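Local coordinates for amidase, hydantoinase/carbamoylase family (Paraburkholderia phymatum, PDB 6C0D), which probably hydrolyses N-carbamoyl-L-amino acids as a zinc-dependent, homodimeric amidase of the peptidase M20 family, at residues Arg76-His89 against Arg186-Glu198. Residues are numbered along the deposited sequence; the frame is centred on the assembly and turned at random.
With ZN (zinc ion), chain B.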
ATOM      1  N   ARG A  76     -27.871 -25.506 -31.284  1.00 21.26           N
ATOM      2  CA  ARG A  76     -28.434 -26.780 -30.851  1.00 20.96           C
ATOM      3  C   ARG A  76     -28.413 -27.756 -32.021  1.00 24.17           C
ATOM      4  O   ARG A  76     -28.812 -27.407 -33.136  1.00 23.78           O
ATOM      5  CB  ARG A  76     -29.863 -26.577 -30.353  1.00 22.74           C
ATOM      6  CG  ARG A  76     -30.529 -27.777 -29.655  1.00 22.33           C
ATOM      7  CD  ARG A  76     -31.941 -27.357 -29.234  1.00 26.20           C
ATOM      8  NE  ARG A  76     -32.663 -28.353 -28.436  1.00 30.61           N
ATOM      9  CZ  ARG A  76     -33.506 -29.249 -28.948  1.00 40.56           C
ATOM     10  NH1 ARG A  76     -33.698 -29.298 -30.263  1.00 33.71           N
ATOM     11  NH2 ARG A  76     -34.157 -30.098 -28.153  1.00 31.30           N
ATOM     12  N   SER A  77     -27.930 -28.965 -31.773  1.00 22.02           N
ATOM     13  CA  SER A  77     -28.009 -30.006 -32.788  1.00 21.04           C
ATOM     14  C   SER A  77     -29.458 -30.238 -33.232  1.00 24.69           C
ATOM     15  O   SER A  77     -30.412 -30.086 -32.458  1.00 23.18           O
ATOM     16  CB  SER A  77     -27.413 -31.304 -32.234  1.00 24.56           C
ATOM     17  OG  SER A  77     -27.431 -32.348 -33.196  1.00 22.87           O
ATOM     18  N   ARG A  78     -29.631 -30.601 -34.506  1.00 23.03           N
ATOM     19  CA  ARG A  78     -30.945 -31.017 -34.986  0.53 23.69           C
ATOM     20  C   ARG A  78     -31.154 -32.525 -34.900  1.00 26.19           C
ATOM     21  O   ARG A  78     -32.249 -33.008 -35.220  1.00 28.44           O
ATOM     22  CB  ARG A  78     -31.160 -30.535 -36.427  0.53 25.54           C
ATOM     23  CG  ARG A  78     -30.866 -29.053 -36.622  0.53 29.35           C
ATOM     24  CD  ARG A  78     -31.143 -28.617 -38.058  0.53 33.30           C
ATOM     25  NE  ARG A  78     -30.767 -27.229 -38.311  0.53 33.25           N
ATOM     26  CZ  ARG A  78     -31.593 -26.195 -38.182  0.53 36.31           C
ATOM     27  NH1 ARG A  78     -32.848 -26.393 -37.795  0.53 34.39           N
ATOM     28  NH2 ARG A  78     -31.163 -24.964 -38.444  0.53 35.79           N
ATOM     29  N   LYS A  79     -30.164 -33.263 -34.449  1.00 24.35           N
ATOM     30  CA  LYS A  79     -30.211 -34.714 -34.368  1.00 22.11           C
ATOM     31  C   LYS A  79     -30.919 -35.168 -33.091  1.00 24.64           C
ATOM     32  O   LYS A  79     -30.875 -34.474 -32.075  1.00 25.88           O
ATOM     33  CB  LYS A  79     -28.788 -35.268 -34.398  1.00 21.42           C
ATOM     34  CG  LYS A  79     -28.130 -35.067 -35.771  1.00 25.07           C
ATOM     35  CD  LYS A  79     -26.621 -35.020 -35.692  1.00 21.92           C
ATOM     36  CE  LYS A  79     -26.046 -34.632 -37.086  1.00 22.04           C
ATOM     37  NZ  LYS A  79     -24.549 -34.480 -36.987  1.00 20.65           N
ATOM     38  N   PRO A  80     -31.574 -36.323 -33.123  1.00 23.13           N
ATOM     39  CA  PRO A  80     -32.317 -36.811 -31.954  1.00 23.24           C
ATOM     40  C   PRO A  80     -31.369 -37.444 -30.940  1.00 22.58           C
ATOM     41  O   PRO A  80     -30.177 -37.576 -31.179  1.00 23.02           O
ATOM     42  CB  PRO A  80     -33.256 -37.852 -32.560  1.00 25.65           C
ATOM     43  CG  PRO A  80     -32.503 -38.387 -33.730  1.00 30.53           C
ATOM     44  CD  PRO A  80     -31.725 -37.223 -34.288  1.00 29.15           C
ATOM     45  N   GLY A  81     -31.928 -37.835 -29.788  1.00 24.68           N
ATOM     46  CA  GLY A  81     -31.172 -38.571 -28.797  1.00 26.17           C
ATOM     47  C   GLY A  81     -30.350 -37.697 -27.867  1.00 24.25           C
ATOM     48  O   GLY A  81     -30.449 -36.467 -27.881  1.00 22.68           O
ATOM     49  N   PRO A  82     -29.507 -38.323 -27.044  1.00 21.60           N
ATOM     50  CA  PRO A  82     -28.752 -37.562 -26.039  1.00 20.62           C
ATOM     51  C   PRO A  82     -27.669 -36.716 -26.671  1.00 20.54           C
ATOM     52  O   PRO A  82     -27.044 -37.106 -27.660  1.00 19.07           O
ATOM     53  CB  PRO A  82     -28.137 -38.652 -25.150  1.00 25.43           C
ATOM     54  CG  PRO A  82     -28.029 -39.848 -26.051  1.00 24.28           C
ATOM     55  CD  PRO A  82     -29.231 -39.771 -26.975  1.00 22.85           C
ATOM     56  N   ALA A  83     -27.397 -35.577 -26.036  1.00 18.36           N
ATOM     57  CA  ALA A  83     -26.509 -34.571 -26.600  1.00 16.78           C
ATOM     58  C   ALA A  83     -25.323 -34.310 -25.683  1.00 17.81           C
ATOM     59  O   ALA A  83     -25.433 -34.339 -24.452  1.00 17.79           O
ATOM     60  CB  ALA A  83     -27.257 -33.249 -26.847  1.00 19.13           C
ATOM     61  N   LEU A  84     -24.190 -34.052 -26.312  1.00 16.04           N
ATOM     62  CA  LEU A  84     -23.010 -33.512 -25.660  1.00 18.37           C
ATOM     63  C   LEU A  84     -22.932 -32.022 -25.978  1.00 19.56           C
ATOM     64  O   LEU A  84     -22.993 -31.640 -27.146  1.00 18.57           O
ATOM     65  CB  LEU A  84     -21.762 -34.238 -26.173  1.00 14.29           C
ATOM     66  CG  LEU A  84     -20.399 -33.590 -25.848  1.00 16.36           C
ATOM     67  CD1 LEU A  84     -20.167 -33.657 -24.354  1.00 17.12           C
ATOM     68  CD2 LEU A  84     -19.314 -34.371 -26.595  1.00 17.33           C
ATOM     69  N   VAL A  85     -22.781 -31.186 -24.953  1.00 17.62           N
ATOM     70  CA  VAL A  85     -22.628 -29.739 -25.125  1.00 17.24           C
ATOM     71  C   VAL A  85     -21.143 -29.405 -25.014  1.00 15.90           C
ATOM     72  O   VAL A  85     -20.485 -29.824 -24.055  1.00 17.26           O
ATOM     73  CB  VAL A  85     -23.435 -28.965 -24.064  1.00 17.39           C
ATOM     74  CG1 VAL A  85     -23.318 -27.440 -24.279  1.00 16.03           C
ATOM     75  CG2 VAL A  85     -24.909 -29.405 -24.035  1.00 18.78           C
ATOM     76  N   ILE A  86     -20.601 -28.683 -25.995  1.00 14.86           N
ATOM     77  CA  ILE A  86     -19.198 -28.270 -25.957  1.00 15.86           C
ATOM     78  C   ILE A  86     -19.163 -26.758 -26.070  1.00 18.23           C
ATOM     79  O   ILE A  86     -19.789 -26.189 -26.971  1.00 18.78           O
ATOM     80  CB  ILE A  86     -18.368 -28.898 -27.096  1.00 14.00           C
ATOM     81  CG1 ILE A  86     -18.636 -30.403 -27.188  1.00 16.88           C
ATOM     82  CG2 ILE A  86     -16.868 -28.572 -26.884  1.00 17.02           C
ATOM     83  CD1 ILE A  86     -17.962 -31.064 -28.388  1.00 18.20           C
ATOM     84  N   GLY A  87     -18.426 -26.103 -25.186  1.00 20.13           N
ATOM     85  CA  GLY A  87     -18.371 -24.663 -25.337  1.00 26.13           C
ATOM     86  C   GLY A  87     -17.430 -24.004 -24.359  1.00 22.94           C
ATOM     87  O   GLY A  87     -16.625 -24.657 -23.701  1.00 18.06           O
ATOM     88  N   SER A  88     -17.538 -22.682 -24.305  1.00 17.69           N
ATOM     89  CA  SER A  88     -16.786 -21.850 -23.376  1.00 19.62           C
ATOM     90  C   SER A  88     -17.413 -20.468 -23.445  1.00 21.10           C
ATOM     91  O   SER A  88     -18.637 -20.372 -23.574  1.00 23.10           O
ATOM     92  CB  SER A  88     -15.294 -21.824 -23.726  1.00 19.01           C
ATOM     93  OG  SER A  88     -14.549 -21.229 -22.680  1.00 20.34           O
ATOM     94  N   HIS A  89     -16.608 -19.401 -23.372  1.00 22.90           N
ATOM     95  CA  HIS A  89     -17.117 -18.036 -23.479  1.00 22.57           C
ATOM     96  C   HIS A  89     -16.335 -17.295 -24.557  1.00 25.63           C
ATOM     97  O   HIS A  89     -15.196 -17.636 -24.855  1.00 26.23           O
ATOM     98  CB  HIS A  89     -16.990 -17.288 -22.142  1.00 22.81           C
ATOM     99  CG  HIS A  89     -15.578 -17.193 -21.649  1.00 28.18           C
ATOM    100  ND1 HIS A  89     -14.810 -16.055 -21.792  1.00 30.66           N
ATOM    101  CD2 HIS A  89     -14.781 -18.111 -21.047  1.00 22.97           C
ATOM    102  CE1 HIS A  89     -13.609 -16.267 -21.276  1.00 27.25           C
ATOM    103  NE2 HIS A  89     -13.566 -17.507 -20.819  1.00 26.22           N
ATOM    104  N   ARG A 186     -32.232 -31.429 -18.961  1.00 28.65           N
ATOM    105  CA  ARG A 186     -31.492 -32.521 -18.337  1.00 33.37           C
ATOM    106  C   ARG A 186     -31.825 -33.890 -18.929  1.00 31.16           C
ATOM    107  O   ARG A 186     -31.007 -34.808 -18.815  1.00 33.14           O
ATOM    108  CB  ARG A 186     -31.758 -32.529 -16.828  1.00 42.33           C
ATOM    109  CG  ARG A 186     -31.073 -31.379 -16.102  1.00 47.57           C
ATOM    110  CD  ARG A 186     -31.845 -30.963 -14.843  1.00 55.70           C
ATOM    111  NE  ARG A 186     -31.220 -29.825 -14.161  1.00 50.73           N
ATOM    112  CZ  ARG A 186     -31.458 -28.547 -14.451  1.00 50.84           C
ATOM    113  NH1 ARG A 186     -32.307 -28.222 -15.420  1.00 47.79           N
ATOM    114  NH2 ARG A 186     -30.840 -27.587 -13.775  1.00 48.96           N
ATOM    115  N   LYS A 187     -33.002 -34.070 -19.533  1.00 27.19           N
ATOM    116  CA  LYS A 187     -33.264 -35.353 -20.178  1.00 28.00           C
ATOM    117  C   LYS A 187     -32.440 -35.518 -21.457  1.00 28.30           C
ATOM    118  O   LYS A 187     -32.023 -36.636 -21.782  1.00 30.10           O
ATOM    119  CB  LYS A 187     -34.753 -35.506 -20.487  1.00 30.74           C
ATOM    120  N   ARG A 188     -32.183 -34.425 -22.181  1.00 23.10           N
ATOM    121  CA  ARG A 188     -31.490 -34.464 -23.468  1.00 20.38           C
ATOM    122  C   ARG A 188     -29.984 -34.222 -23.357  1.00 23.70           C
ATOM    123  O   ARG A 188     -29.196 -34.978 -23.934  1.00 22.16           O
ATOM    124  CB  ARG A 188     -32.122 -33.433 -24.418  1.00 22.42           C
ATOM    125  CG  ARG A 188     -31.380 -33.215 -25.732  1.00 22.47           C
ATOM    126  CD  ARG A 188     -32.120 -32.251 -26.674  1.00 25.49           C
ATOM    127  NE  ARG A 188     -31.310 -32.117 -27.873  1.00 23.13           N
ATOM    128  CZ  ARG A 188     -30.251 -31.315 -27.966  1.00 22.79           C
ATOM    129  NH1 ARG A 188     -29.513 -31.318 -29.069  1.00 20.89           N
ATOM    130  NH2 ARG A 188     -29.922 -30.510 -26.956  1.00 21.80           N
ATOM    131  N   GLN A 189     -29.563 -33.165 -22.651  1.00 19.39           N
ATOM    132  CA  GLN A 189     -28.155 -32.757 -22.578  1.00 21.07           C
ATOM    133  C   GLN A 189     -27.489 -33.479 -21.413  1.00 21.54           C
ATOM    134  O   GLN A 189     -27.754 -33.171 -20.246  1.00 24.07           O
ATOM    135  CB  GLN A 189     -28.075 -31.237 -22.444  1.00 20.27           C
ATOM    136  CG  GLN A 189     -28.548 -30.560 -23.741  1.00 21.56           C
ATOM    137  CD  GLN A 189     -29.018 -29.133 -23.564  1.00 25.29           C
ATOM    138  OE1 GLN A 189     -29.681 -28.812 -22.584  1.00 23.55           O
ATOM    139  NE2 GLN A 189     -28.677 -28.264 -24.523  1.00 19.13           N
ATOM    140  N   ARG A 190     -26.629 -34.448 -21.725  1.00 15.80           N
ATOM    141  CA  ARG A 190     -26.158 -35.351 -20.686  0.53 16.38           C
ATOM    142  C   ARG A 190     -24.693 -35.168 -20.320  1.00 16.53           C
ATOM    143  O   ARG A 190     -24.236 -35.814 -19.367  1.00 17.76           O
ATOM    144  CB  ARG A 190     -26.388 -36.810 -21.094  0.53 20.96           C
ATOM    145  CG  ARG A 190     -27.864 -37.200 -21.221  0.53 17.56           C
ATOM    146  CD  ARG A 190     -28.652 -36.898 -19.954  0.53 27.45           C
ATOM    147  NE  ARG A 190     -28.037 -37.444 -18.747  0.53 35.72           N
ATOM    148  CZ  ARG A 190     -27.814 -36.739 -17.641  0.53 46.15           C
ATOM    149  NH1 ARG A 190     -28.162 -35.462 -17.588  0.53 31.71           N
ATOM    150  NH2 ARG A 190     -27.253 -37.311 -16.585  0.53 53.55           N
ATOM    151  N   ALA A 191     -23.967 -34.296 -21.011  1.00 17.16           N
ATOM    152  CA  ALA A 191     -22.555 -34.090 -20.699  1.00 18.59           C
ATOM    153  C   ALA A 191     -22.124 -32.747 -21.258  1.00 15.52           C
ATOM    154  O   ALA A 191     -22.684 -32.274 -22.246  1.00 16.79           O
ATOM    155  CB  ALA A 191     -21.679 -35.198 -21.286  1.00 19.41           C
ATOM    156  N   TYR A 192     -21.120 -32.143 -20.610  1.00 18.04           N
ATOM    157  CA  TYR A 192     -20.574 -30.852 -21.027  1.00 16.45           C
ATOM    158  C   TYR A 192     -19.051 -30.948 -21.067  1.00 17.16           C
ATOM    159  O   TYR A 192     -18.441 -31.448 -20.117  1.00 16.11           O
ATOM    160  CB  TYR A 192     -21.014 -29.738 -20.055  1.00 14.73           C
ATOM    161  CG  TYR A 192     -20.366 -28.387 -20.308  1.00 17.19           C
ATOM    162  CD1 TYR A 192     -19.433 -27.860 -19.420  1.00 17.12           C
ATOM    163  CD2 TYR A 192     -20.696 -27.644 -21.434  1.00 17.47           C
ATOM    164  CE1 TYR A 192     -18.839 -26.610 -19.657  1.00 16.86           C
ATOM    165  CE2 TYR A 192     -20.101 -26.417 -21.693  1.00 17.75           C
ATOM    166  CZ  TYR A 192     -19.180 -25.903 -20.787  1.00 19.96           C
ATOM    167  OH  TYR A 192     -18.625 -24.670 -21.027  1.00 21.38           O
ATOM    168  N   LEU A 193     -18.437 -30.483 -22.161  1.00 15.53           N
ATOM    169  CA  LEU A 193     -16.977 -30.443 -22.285  1.00 14.46           C
ATOM    170  C   LEU A 193     -16.541 -29.003 -22.541  1.00 17.14           C
ATOM    171  O   LEU A 193     -17.024 -28.375 -23.490  1.00 15.89           O
ATOM    172  CB  LEU A 193     -16.525 -31.349 -23.441  1.00 16.91           C
ATOM    173  CG  LEU A 193     -15.107 -31.149 -24.021  1.00 18.04           C
ATOM    174  CD1 LEU A 193     -14.016 -31.354 -22.972  1.00 18.83           C
ATOM    175  CD2 LEU A 193     -14.902 -32.069 -25.232  1.00 22.70           C
ATOM    176  N   GLU A 194     -15.640 -28.475 -21.705  1.00 16.09           N
ATOM    177  CA  GLU A 194     -15.090 -27.130 -21.924  1.00 14.01           C
ATOM    178  C   GLU A 194     -13.583 -27.186 -22.138  1.00 14.94           C
ATOM    179  O   GLU A 194     -12.816 -27.272 -21.161  1.00 16.03           O
ATOM    180  CB  GLU A 194     -15.416 -26.190 -20.751  1.00 15.24           C
ATOM    181  CG  GLU A 194     -14.868 -24.769 -21.032  1.00 18.50           C
ATOM    182  CD  GLU A 194     -15.492 -23.687 -20.166  1.00 25.06           C
ATOM    183  OE1 GLU A 194     -16.411 -23.990 -19.372  1.00 20.28           O
ATOM    184  OE2 GLU A 194     -15.056 -22.520 -20.301  1.00 22.12           O
ATOM    185  N   PRO A 195     -13.096 -27.087 -23.374  1.00 15.09           N
ATOM    186  CA  PRO A 195     -11.650 -26.902 -23.574  1.00 13.98           C
ATOM    187  C   PRO A 195     -11.264 -25.480 -23.196  1.00 18.76           C
ATOM    188  O   PRO A 195     -12.045 -24.546 -23.376  1.00 19.77           O
ATOM    189  CB  PRO A 195     -11.458 -27.131 -25.084  1.00 15.67           C
ATOM    190  CG  PRO A 195     -12.816 -27.721 -25.591  1.00 15.65           C
ATOM    191  CD  PRO A 195     -13.829 -27.112 -24.650  1.00 16.96           C
ATOM    192  N   HIS A 196     -10.050 -25.312 -22.673  1.00 15.64           N
ATOM    193  CA  HIS A 196      -9.603 -23.972 -22.278  1.00 20.38           C
ATOM    194  C   HIS A 196      -8.076 -23.924 -22.289  1.00 22.41           C
ATOM    195  O   HIS A 196      -7.420 -24.939 -22.055  1.00 19.47           O
ATOM    196  CB  HIS A 196     -10.152 -23.641 -20.873  1.00 20.05           C
ATOM    197  CG  HIS A 196     -10.261 -22.176 -20.571  1.00 20.63           C
ATOM    198  ND1 HIS A 196      -9.170 -21.398 -20.256  1.00 23.22           N
ATOM    199  CD2 HIS A 196     -11.340 -21.359 -20.492  1.00 21.87           C
ATOM    200  CE1 HIS A 196      -9.564 -20.157 -20.022  1.00 28.61           C
ATOM    201  NE2 HIS A 196     -10.874 -20.107 -20.164  1.00 26.78           N
ATOM    202  N   ILE A 197      -7.502 -22.730 -22.521  1.00 18.53           N
ATOM    203  CA  ILE A 197      -6.063 -22.580 -22.363  1.00 19.49           C
ATOM    204  C   ILE A 197      -5.721 -22.538 -20.878  1.00 23.78           C
ATOM    205  O   ILE A 197      -6.563 -22.244 -20.022  1.00 24.77           O
ATOM    206  CB  ILE A 197      -5.540 -21.308 -23.059  1.00 29.46           C
ATOM    207  CG1 ILE A 197      -6.208 -20.076 -22.424  1.00 29.71           C
ATOM    208  CG2 ILE A 197      -5.777 -21.358 -24.544  1.00 27.77           C
ATOM    209  CD1 ILE A 197      -5.435 -18.779 -22.637  1.00 33.41           C
ATOM    210  N   GLU A 198      -4.452 -22.796 -20.579  1.00 25.34           N
ATOM    211  CA  GLU A 198      -3.855 -22.437 -19.298  1.00 35.76           C
ATOM    212  C   GLU A 198      -2.513 -21.757 -19.563  1.00 42.81           C
ATOM    213  O   GLU A 198      -1.578 -22.401 -20.048  1.00 35.49           O
ATOM    214  CB  GLU A 198      -3.652 -23.666 -18.409  1.00 25.31           C
ATOM    215  CG  GLU A 198      -3.287 -23.240 -17.008  1.00 35.76           C
ATOM    216  CD  GLU A 198      -2.449 -24.231 -16.228  1.00 48.25           C
ATOM    217  OE1 GLU A 198      -2.908 -24.545 -15.112  1.00 59.83           O
ATOM    218  OE2 GLU A 198      -1.339 -24.653 -16.677  1.00 37.87           O
TER
HETATM  219 ZN    ZN B 501     -11.952 -18.282 -19.797  0.70 26.97          ZN
HETATM  220  O   HOH W   1     -31.982 -28.946 -25.478  1.00 27.26           O
HETATM  221  O   HOH W   2     -31.748 -32.122 -31.357  1.00 36.54           O
HETATM  222  O   HOH W   3     -31.161 -34.418 -29.363  1.00 35.11           O
HETATM  223  O   HOH W   4     -12.000 -21.940 -23.826  1.00 19.31           O
HETATM  224  O   HOH W   5     -11.384 -17.129 -18.125  1.00 35.17           O
HETATM  225  O   HOH W   6     -13.198 -19.611 -18.467  1.00 28.61           O
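With CG turned away from the backbone N (chi1 172°) and the chain straight out to NE, Arg-188 reaches over Ala-83 to the turn at Ser-77 to Gly-81. Arg-76, equally extended, lays its guanidinium on that of Arg-188, centres 4.0 Å apart and planes at 29°, while the methyl of Ala-83 covers the opposite face of Arg-188. The Asp-127 carboxylate, in a salt bridge with Arg-188 NH2, probably offsets the like charges. A water takes the Arg-188 NE hydrogen at 2.7 Å and lies within hydrogen-bonding distance of the carbonyls of Lys-79 and Gly-81. Beyond this end, strands 83-88 and 189-198 run parallel as neighbours in the sheet of the M20 catalytic domain, with strand 125-130 beyond the first and 378-384 beyond the second. Their ladder includes a nearly straight bond from Val-85 N to Ala-191 O (2.9 Å, 178°), followed by Leu-193 N to Val-85 O. On one face Leu-84 CD1 meets Ala-191 CB and Ile-86 CG2 packs against Leu-193 and Pro-195, with helix 102-117 over Ile-86 and Pro-195; on the other, Val-85 puts CG2 on the Gln-189 chain and CG1 at the edge of the Tyr-192 ring. Glu-194 is gripped by two hydroxyls, both from above its carboxylate plane: Ser-88 OG donates to OE2 at 2.8 Å and Tyr-192 OH to OE1 at 2.8 Å. At the C-terminal end His-89 NE2 and His-196 NE2, 3.8 Å apart, both bind the zinc ion, together with Asp-100 and two waters. The imidazoles meet rim to rim, and the rotation of His-196 is fixed by its ND1, which donates to Ile-197 O within the ring plane at 2.8 Å; His-89 ND1 is held by Asp-91 O.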